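Local coordinates for PbSGBP-B lipoprotein (Prevotella bryantii B14, PDB 6D2Y) that probably binds polysaccharides at the cell surface, as a lipoprotein encoded in a polysaccharide utilization locus, and carries a bound magnesium ion, at residues A[222-227]-A[297-302]; A[235-240]-A[280-285]. One frame throughout, in Å; residues are numbered along the deposited sequence.

Contact 1 of 2, residues A[222-227]-A[297-302]. With MG (magnesium ion), chain B.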
HETATM    1  N   MSE A 222     -12.177  11.232  -2.477  1.00 50.37           N
HETATM    2  CA  MSE A 222     -12.608  10.976  -3.843  1.00 50.37           C
HETATM    3  C   MSE A 222     -12.424  12.186  -4.790  1.00 55.96           C
HETATM    4  O   MSE A 222     -12.939  13.271  -4.529  1.00 55.51           O
HETATM    5  CB  MSE A 222     -14.074  10.513  -3.819  1.00 48.61           C
HETATM    6  CG  MSE A 222     -14.474   9.958  -5.144  1.00 61.85           C
HETATM    7 SE   MSE A 222     -13.720   8.181  -5.368  0.74 73.34          SE
HETATM    8  CE  MSE A 222     -12.663   8.643  -6.879  1.00 33.63           C
ATOM      9  N   LEU A 223     -11.665  12.007  -5.875  1.00 53.85           N
ATOM     10  CA  LEU A 223     -11.435  13.072  -6.849  1.00 52.68           C
ATOM     11  C   LEU A 223     -12.110  12.816  -8.189  1.00 51.97           C
ATOM     12  O   LEU A 223     -12.789  13.705  -8.719  1.00 52.66           O
ATOM     13  CB  LEU A 223      -9.931  13.296  -7.071  1.00 53.91           C
ATOM     14  CG  LEU A 223      -9.069  13.470  -5.817  1.00 50.54           C
ATOM     15  CD1 LEU A 223      -7.708  12.830  -6.007  1.00 51.67           C
ATOM     16  CD2 LEU A 223      -8.928  14.940  -5.472  1.00 47.27           C
ATOM     17  N   PHE A 224     -11.937  11.624  -8.763  1.00 47.94           N
ATOM     18  CA  PHE A 224     -12.572  11.264 -10.032  1.00 45.56           C
ATOM     19  C   PHE A 224     -13.109   9.842  -9.909  1.00 41.73           C
ATOM     20  O   PHE A 224     -12.337   8.883  -9.960  1.00 44.57           O
ATOM     21  CB  PHE A 224     -11.602  11.353 -11.205  1.00 43.29           C
ATOM     22  CG  PHE A 224     -10.896  12.670 -11.332  1.00 44.80           C
ATOM     23  CD1 PHE A 224      -9.709  12.905 -10.663  1.00 44.63           C
ATOM     24  CD2 PHE A 224     -11.396  13.658 -12.163  1.00 49.64           C
ATOM     25  CE1 PHE A 224      -9.048  14.111 -10.794  1.00 50.59           C
ATOM     26  CE2 PHE A 224     -10.741  14.864 -12.301  1.00 47.90           C
ATOM     27  CZ  PHE A 224      -9.566  15.092 -11.617  1.00 51.41           C
ATOM     28  N   ASP A 225     -14.422   9.704  -9.748  1.00 38.08           N
ATOM     29  CA  ASP A 225     -15.091   8.436 -10.014  1.00 43.44           C
ATOM     30  C   ASP A 225     -15.874   8.481 -11.318  1.00 47.48           C
ATOM     31  O   ASP A 225     -16.445   7.465 -11.725  1.00 49.10           O
ATOM     32  CB  ASP A 225     -16.007   8.046  -8.844  1.00 41.10           C
ATOM     33  CG  ASP A 225     -17.279   8.873  -8.783  1.00 50.47           C
ATOM     34  OD1 ASP A 225     -17.316   9.982  -9.354  1.00 45.69           O
ATOM     35  OD2 ASP A 225     -18.245   8.415  -8.136  1.00 51.84           O
ATOM     36  N   PHE A 226     -15.910   9.648 -11.967  1.00 40.57           N
ATOM     37  CA  PHE A 226     -16.504   9.865 -13.284  1.00 39.09           C
ATOM     38  C   PHE A 226     -18.004   9.611 -13.300  1.00 36.75           C
ATOM     39  O   PHE A 226     -18.594   9.438 -14.370  1.00 42.27           O
ATOM     40  CB  PHE A 226     -15.799   9.022 -14.352  1.00 41.41           C
ATOM     41  CG  PHE A 226     -14.315   9.243 -14.395  1.00 41.91           C
ATOM     42  CD1 PHE A 226     -13.792  10.380 -14.985  1.00 40.79           C
ATOM     43  CD2 PHE A 226     -13.443   8.330 -13.825  1.00 44.00           C
ATOM     44  CE1 PHE A 226     -12.429  10.597 -15.018  1.00 36.44           C
ATOM     45  CE2 PHE A 226     -12.077   8.543 -13.855  1.00 40.51           C
ATOM     46  CZ  PHE A 226     -11.572   9.683 -14.449  1.00 45.05           C
ATOM     47  N   ASP A 227     -18.639   9.614 -12.128  1.00 40.80           N
ATOM     48  CA  ASP A 227     -20.070   9.354 -12.036  1.00 42.50           C
ATOM     49  C   ASP A 227     -20.757  10.348 -11.108  1.00 42.17           C
ATOM     50  O   ASP A 227     -21.830  10.867 -11.431  1.00 46.74           O
ATOM     51  CB  ASP A 227     -20.318   7.924 -11.550  1.00 46.76           C
ATOM     52  CG  ASP A 227     -19.744   6.878 -12.488  1.00 48.91           C
ATOM     53  OD1 ASP A 227     -20.069   6.914 -13.694  1.00 49.02           O
ATOM     54  OD2 ASP A 227     -18.966   6.018 -12.020  1.00 48.79           O
ATOM     55  N   PRO A 297     -13.259  22.974 -10.317  1.00 41.89           N
ATOM     56  CA  PRO A 297     -12.562  23.461  -9.123  1.00 43.88           C
ATOM     57  C   PRO A 297     -11.166  22.872  -9.004  1.00 49.28           C
ATOM     58  O   PRO A 297     -10.812  21.884  -9.654  1.00 47.28           O
ATOM     59  CB  PRO A 297     -13.456  22.984  -7.976  1.00 45.73           C
ATOM     60  CG  PRO A 297     -14.088  21.736  -8.511  1.00 43.38           C
ATOM     61  CD  PRO A 297     -14.285  21.967  -9.989  1.00 41.99           C
ATOM     62  N   ARG A 298     -10.365  23.504  -8.151  1.00 46.20           N
ATOM     63  CA  ARG A 298      -9.062  22.955  -7.808  1.00 49.17           C
ATOM     64  C   ARG A 298      -9.240  21.636  -7.069  1.00 48.52           C
ATOM     65  O   ARG A 298     -10.140  21.487  -6.237  1.00 50.13           O
ATOM     66  CB  ARG A 298      -8.277  23.951  -6.951  1.00 55.16           C
ATOM     67  CG  ARG A 298      -7.708  25.122  -7.740  1.00 57.92           C
ATOM     68  CD  ARG A 298      -7.575  26.388  -6.901  1.00 57.52           C
ATOM     69  NE  ARG A 298      -6.680  26.221  -5.760  1.00 60.77           N
ATOM     70  CZ  ARG A 298      -7.044  26.396  -4.493  1.00 66.62           C
ATOM     71  NH1 ARG A 298      -8.288  26.753  -4.202  1.00 76.87           N
ATOM     72  NH2 ARG A 298      -6.164  26.222  -3.518  1.00 63.12           N
ATOM     73  N   LEU A 299      -8.382  20.664  -7.381  1.00 47.77           N
ATOM     74  CA  LEU A 299      -8.514  19.351  -6.762  1.00 51.60           C
ATOM     75  C   LEU A 299      -8.275  19.410  -5.258  1.00 55.38           C
ATOM     76  O   LEU A 299      -8.830  18.597  -4.511  1.00 58.95           O
ATOM     77  CB  LEU A 299      -7.556  18.362  -7.422  1.00 44.82           C
ATOM     78  CG  LEU A 299      -7.879  18.054  -8.884  1.00 43.05           C
ATOM     79  CD1 LEU A 299      -6.856  17.098  -9.464  1.00 41.64           C
ATOM     80  CD2 LEU A 299      -9.282  17.479  -9.007  1.00 49.82           C
ATOM     81  N   CYS A 300      -7.468  20.367  -4.794  1.00 56.90           N
ATOM     82  CA  CYS A 300      -7.228  20.507  -3.362  1.00 58.71           C
ATOM     83  C   CYS A 300      -8.452  21.022  -2.615  1.00 63.43           C
ATOM     84  O   CYS A 300      -8.492  20.937  -1.383  1.00 67.96           O
ATOM     85  CB  CYS A 300      -6.042  21.435  -3.116  1.00 58.93           C
ATOM     86  SG  CYS A 300      -6.186  23.045  -3.918  1.00 65.32           S
ATOM     87  N   ASP A 301      -9.440  21.561  -3.328  1.00 63.16           N
ATOM     88  CA  ASP A 301     -10.711  21.934  -2.723  1.00 61.19           C
ATOM     89  C   ASP A 301     -11.744  20.820  -2.798  1.00 63.00           C
ATOM     90  O   ASP A 301     -12.734  20.859  -2.059  1.00 63.77           O
ATOM     91  CB  ASP A 301     -11.274  23.189  -3.398  1.00 63.29           C
ATOM     92  CG  ASP A 301     -10.466  24.431  -3.085  1.00 62.89           C
ATOM     93  OD1 ASP A 301      -9.914  24.520  -1.967  1.00 64.93           O
ATOM     94  OD2 ASP A 301     -10.383  25.319  -3.958  1.00 65.56           O
ATOM     95  N   VAL A 302     -11.537  19.835  -3.674  1.00 59.91           N
ATOM     96  CA  VAL A 302     -12.459  18.710  -3.776  1.00 57.76           C
ATOM     97  C   VAL A 302     -12.156  17.664  -2.710  1.00 56.37           C
ATOM     98  O   VAL A 302     -13.073  17.081  -2.119  1.00 60.79           O
ATOM     99  CB  VAL A 302     -12.406  18.117  -5.195  1.00 53.57           C
ATOM    100  CG1 VAL A 302     -13.218  16.832  -5.275  1.00 52.23           C
ATOM    101  CG2 VAL A 302     -12.912  19.133  -6.207  1.00 44.00           C
TER
HETATM  102 MG    MG B 501     -16.709   5.078 -11.955  1.00 26.21          MG
HETATM  103  O   HOH W   1     -13.329  14.222  -1.797  1.00 45.68           O
HETATM  104  O   HOH W   2     -16.762   4.866  -9.951  1.00 35.06           O
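F224 and L299 meet at about a right angle, the phenyl ring ending against both methyls of the leucine. The closest approach is 3.5 Å, from F224 CZ to L299 CD2, while F224 CE1 lies 3.9 Å from L299 CD1; both leucine methyls thus lie against the CE1-CZ end of the ring, approaching it obliquely. Elsewhere the same ring packs edge-to-face with Y282 and touches L424, a residue that L299 also touches.

L223 reaches the same turn by another route. Its side chain also crosses that of L299 at about a right angle, but the methyl CD2 settles near backbone, 3.8 Å from L299 O. L223 and F224 form a classic beta bulge opposite I454 of strand 449-458, consistent with both side chains reaching the 299-302 turn.

At the third point V302 offers CG1, held anti to the backbone N (chi1 172°), which comes within 3.6 Å of M222 O. That carbonyl is not left to a methyl alone: a water donates to M222 O and to V302 O, at 2.9 Å from each, tying the strand polarly to the short helical turn.

Beyond the bulge the chain supplies two ligands to the magnesium. D225 O and D227 OD2 each lie 2.4 Å from the ion, a water binds too, and S255, N257 and D452 complete the protein part of the shell. D225 OD1, met from above its carboxylate plane, accepts the nearly straight bond from D227 N (169°), which shapes the loop around the ion. The arrangement thus joins a bulged edge of the beta sandwich, packed on a helical turn, to an Asx turn within a magnesium site.

Contact 2 of 2, residues A[235-240]-A[280-285]; sequences EVLGNS and FEYWAG
S240 and Y282 form a single beta bridge, a brief pairing of a loop with the end of strand 279-282 in the beta sandwich. The touching parts run 92° apart, consistent with a single bridge. S240 N donates to E281 O at 3.0 Å, and S240 O accepts from W283 N, so that the serine brackets Y282 from both sides; the second bond is modelled so short that its exact length is doubtful.

Y282 can be followed outward. Its CB lies 4.1 Å from G238 O. CD1 sits 3.5 Å from S240 CB, and G238 O approaches this same atom at the ring edge, near the ring plane. CE1 has S240 CB and L237 CD2 equally near, 3.9 Å from each. At the tip, L237 CD2 leans to within 3.5 Å of OH, a hydroxyl whose polar partner is P297 O. L237 and G238 thus line the tyrosine, while N239 turns OD1 to the neighbouring F280 ring, 3.9 Å from its CD2. That oxygen accepts from R245 N; a water that accepts from E281 N lies 2.8 Å from N239 OD1, though it may share its protons with other acceptors.

E281 turns its carboxylate to H243 and to W242 N, just beyond the serine. The serine itself adds a third link: OG, anti to its backbone N (chi1 -177°), donates to W283 O, tilted 19° from that carbonyl's plane, and the modelled S240 OG to W283 O distance of 2.5 Å is unusually short and equally doubtful.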
ATOM      1  N   GLU A 235     -20.262  19.344 -10.274  1.00 48.49           N
ATOM      2  CA  GLU A 235     -19.850  18.865 -11.584  1.00 45.03           C
ATOM      3  C   GLU A 235     -19.239  17.477 -11.458  1.00 43.52           C
ATOM      4  O   GLU A 235     -18.552  17.177 -10.478  1.00 44.39           O
ATOM      5  CB  GLU A 235     -18.835  19.812 -12.235  1.00 47.77           C
ATOM      6  CG  GLU A 235     -19.416  21.132 -12.717  1.00 52.17           C
ATOM      7  CD  GLU A 235     -18.346  22.082 -13.222  1.00 51.52           C
ATOM      8  OE1 GLU A 235     -17.440  22.427 -12.435  1.00 51.88           O
ATOM      9  OE2 GLU A 235     -18.408  22.479 -14.405  1.00 52.43           O
ATOM     10  N   VAL A 236     -19.499  16.634 -12.453  1.00 43.81           N
ATOM     11  CA  VAL A 236     -18.832  15.345 -12.572  1.00 42.33           C
ATOM     12  C   VAL A 236     -17.532  15.602 -13.324  1.00 44.33           C
ATOM     13  O   VAL A 236     -17.531  15.813 -14.538  1.00 38.67           O
ATOM     14  CB  VAL A 236     -19.710  14.309 -13.274  1.00 40.55           C
ATOM     15  CG1 VAL A 236     -19.073  12.929 -13.179  1.00 34.40           C
ATOM     16  CG2 VAL A 236     -21.099  14.295 -12.659  1.00 34.11           C
ATOM     17  N   LEU A 237     -16.420  15.595 -12.595  1.00 44.22           N
ATOM     18  CA  LEU A 237     -15.135  15.937 -13.185  1.00 38.46           C
ATOM     19  C   LEU A 237     -14.702  14.884 -14.198  1.00 44.45           C
ATOM     20  O   LEU A 237     -14.921  13.682 -14.009  1.00 49.33           O
ATOM     21  CB  LEU A 237     -14.073  16.083 -12.098  1.00 33.11           C
ATOM     22  CG  LEU A 237     -14.406  17.029 -10.947  1.00 40.82           C
ATOM     23  CD1 LEU A 237     -13.242  17.096  -9.969  1.00 44.56           C
ATOM     24  CD2 LEU A 237     -14.748  18.414 -11.477  1.00 40.41           C
ATOM     25  N   GLY A 238     -14.080  15.348 -15.275  1.00 42.04           N
ATOM     26  CA  GLY A 238     -13.554  14.472 -16.300  1.00 37.28           C
ATOM     27  C   GLY A 238     -12.424  15.132 -17.058  1.00 33.66           C
ATOM     28  O   GLY A 238     -11.406  15.503 -16.468  1.00 38.70           O
ATOM     29  N   ASN A 239     -12.593  15.290 -18.366  1.00 35.90           N
ATOM     30  CA  ASN A 239     -11.598  15.989 -19.166  1.00 39.75           C
ATOM     31  C   ASN A 239     -11.617  17.480 -18.850  1.00 45.13           C
ATOM     32  O   ASN A 239     -12.681  18.088 -18.713  1.00 42.64           O
ATOM     33  CB  ASN A 239     -11.859  15.765 -20.653  1.00 36.22           C
ATOM     34  CG  ASN A 239     -11.556  14.347 -21.093  1.00 39.32           C
ATOM     35  OD1 ASN A 239     -10.482  13.814 -20.816  1.00 38.90           O
ATOM     36  ND2 ASN A 239     -12.507  13.727 -21.783  1.00 35.25           N
ATOM     37  N   SER A 240     -10.428  18.064 -18.725  1.00 41.53           N
ATOM     38  CA  SER A 240     -10.292  19.503 -18.543  1.00 43.75           C
ATOM     39  C   SER A 240      -8.913  19.948 -19.008  1.00 43.20           C
ATOM     40  O   SER A 240      -8.058  20.307 -18.194  1.00 44.01           O
ATOM     41  CB  SER A 240     -10.522  19.896 -17.084  1.00 41.99           C
ATOM     42  OG  SER A 240     -10.462  21.303 -16.925  1.00 53.94           O
ATOM     43  N   PHE A 280      -4.019  12.050 -19.990  1.00 42.32           N
ATOM     44  CA  PHE A 280      -5.232  12.560 -19.367  1.00 46.63           C
ATOM     45  C   PHE A 280      -4.882  13.843 -18.628  1.00 45.76           C
ATOM     46  O   PHE A 280      -3.898  13.883 -17.881  1.00 54.51           O
ATOM     47  CB  PHE A 280      -5.846  11.543 -18.404  1.00 43.66           C
ATOM     48  CG  PHE A 280      -6.920  12.119 -17.526  1.00 37.73           C
ATOM     49  CD1 PHE A 280      -6.653  12.444 -16.206  1.00 46.28           C
ATOM     50  CD2 PHE A 280      -8.194  12.343 -18.022  1.00 42.92           C
ATOM     51  CE1 PHE A 280      -7.639  12.982 -15.393  1.00 46.53           C
ATOM     52  CE2 PHE A 280      -9.186  12.880 -17.215  1.00 46.53           C
ATOM     53  CZ  PHE A 280      -8.908  13.199 -15.898  1.00 42.91           C
ATOM     54  N   GLU A 281      -5.674  14.890 -18.843  1.00 40.64           N
ATOM     55  CA  GLU A 281      -5.376  16.208 -18.299  1.00 41.36           C
ATOM     56  C   GLU A 281      -6.621  16.791 -17.650  1.00 42.29           C
ATOM     57  O   GLU A 281      -7.637  16.994 -18.323  1.00 42.11           O
ATOM     58  CB  GLU A 281      -4.850  17.144 -19.394  1.00 40.19           C
ATOM     59  CG  GLU A 281      -3.680  16.582 -20.195  1.00 50.27           C
ATOM     60  CD  GLU A 281      -3.670  17.048 -21.643  1.00 51.93           C
ATOM     61  OE1 GLU A 281      -4.581  17.807 -22.038  1.00 49.35           O
ATOM     62  OE2 GLU A 281      -2.744  16.657 -22.387  1.00 47.29           O
ATOM     63  N   TYR A 282      -6.542  17.059 -16.348  1.00 39.99           N
ATOM     64  CA  TYR A 282      -7.541  17.861 -15.648  1.00 38.28           C
ATOM     65  C   TYR A 282      -6.866  19.136 -15.162  1.00 40.44           C
ATOM     66  O   TYR A 282      -6.073  19.106 -14.215  1.00 46.23           O
ATOM     67  CB  TYR A 282      -8.173  17.112 -14.476  1.00 38.18           C
ATOM     68  CG  TYR A 282      -9.154  17.982 -13.715  1.00 43.49           C
ATOM     69  CD1 TYR A 282     -10.473  18.101 -14.131  1.00 38.35           C
ATOM     70  CD2 TYR A 282      -8.753  18.711 -12.600  1.00 47.41           C
ATOM     71  CE1 TYR A 282     -11.368  18.907 -13.453  1.00 41.36           C
ATOM     72  CE2 TYR A 282      -9.642  19.522 -11.918  1.00 42.78           C
ATOM     73  CZ  TYR A 282     -10.949  19.614 -12.349  1.00 46.16           C
ATOM     74  OH  TYR A 282     -11.840  20.415 -11.671  1.00 58.31           O
ATOM     75  N   TRP A 283      -7.190  20.254 -15.798  1.00 41.27           N
ATOM     76  CA  TRP A 283      -6.665  21.559 -15.416  1.00 47.46           C
ATOM     77  C   TRP A 283      -7.789  22.356 -14.766  1.00 44.82           C
ATOM     78  O   TRP A 283      -8.871  22.493 -15.345  1.00 43.19           O
ATOM     79  CB  TRP A 283      -6.091  22.293 -16.628  1.00 45.86           C
ATOM     80  CG  TRP A 283      -5.074  21.481 -17.389  1.00 43.67           C
ATOM     81  CD1 TRP A 283      -4.345  20.426 -16.916  1.00 43.03           C
ATOM     82  CD2 TRP A 283      -4.676  21.661 -18.755  1.00 41.13           C
ATOM     83  NE1 TRP A 283      -3.521  19.940 -17.902  1.00 41.44           N
ATOM     84  CE2 TRP A 283      -3.704  20.680 -19.039  1.00 46.99           C
ATOM     85  CE3 TRP A 283      -5.047  22.556 -19.763  1.00 39.83           C
ATOM     86  CZ2 TRP A 283      -3.100  20.570 -20.291  1.00 47.21           C
ATOM     87  CZ3 TRP A 283      -4.446  22.444 -21.003  1.00 38.34           C
ATOM     88  CH2 TRP A 283      -3.484  21.459 -21.257  1.00 46.52           C
ATOM     89  N   ALA A 284      -7.536  22.855 -13.558  1.00 46.23           N
ATOM     90  CA  ALA A 284      -8.544  23.624 -12.840  1.00 48.24           C
ATOM     91  C   ALA A 284      -8.828  24.937 -13.558  1.00 42.09           C
ATOM     92  O   ALA A 284      -7.936  25.543 -14.159  1.00 46.09           O
ATOM     93  CB  ALA A 284      -8.085  23.897 -11.409  1.00 52.00           C
ATOM     94  N   GLY A 285     -10.077  25.373 -13.492  1.00 42.54           N
ATOM     95  CA  GLY A 285     -10.522  26.586 -14.146  1.00 46.09           C
ATOM     96  C   GLY A 285     -11.318  26.287 -15.405  1.00 53.67           C
ATOM     97  O   GLY A 285     -11.362  25.162 -15.905  1.00 56.13           O
TER
HETATM   98  O   HOH W   3      -7.779  14.369 -20.741  1.00 39.48           O

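In the fold
The two contacts illustrate how neighbouring patches of a beta sandwich share side chains. Their centres are 9 Å apart, and the segments touch directly: P297 O and Y282 OH lie 2.7 Å apart as a probable hydrogen bond, F224 CE2 packs 3.6 Å from L237 CB, and V236 CG1 sits 3.5 Å from D227 N. L299 is common ground, since L237 and Y282 both reach it. Contact 1 holds two of the magnesium-binding residues, D225 and D227, whereas contact 2 stands further off, the G238 position lying about 11 Å from the magnesium. The link to the metal site is therefore indirect: V236 and L237 pack on the segment that carries these ligands.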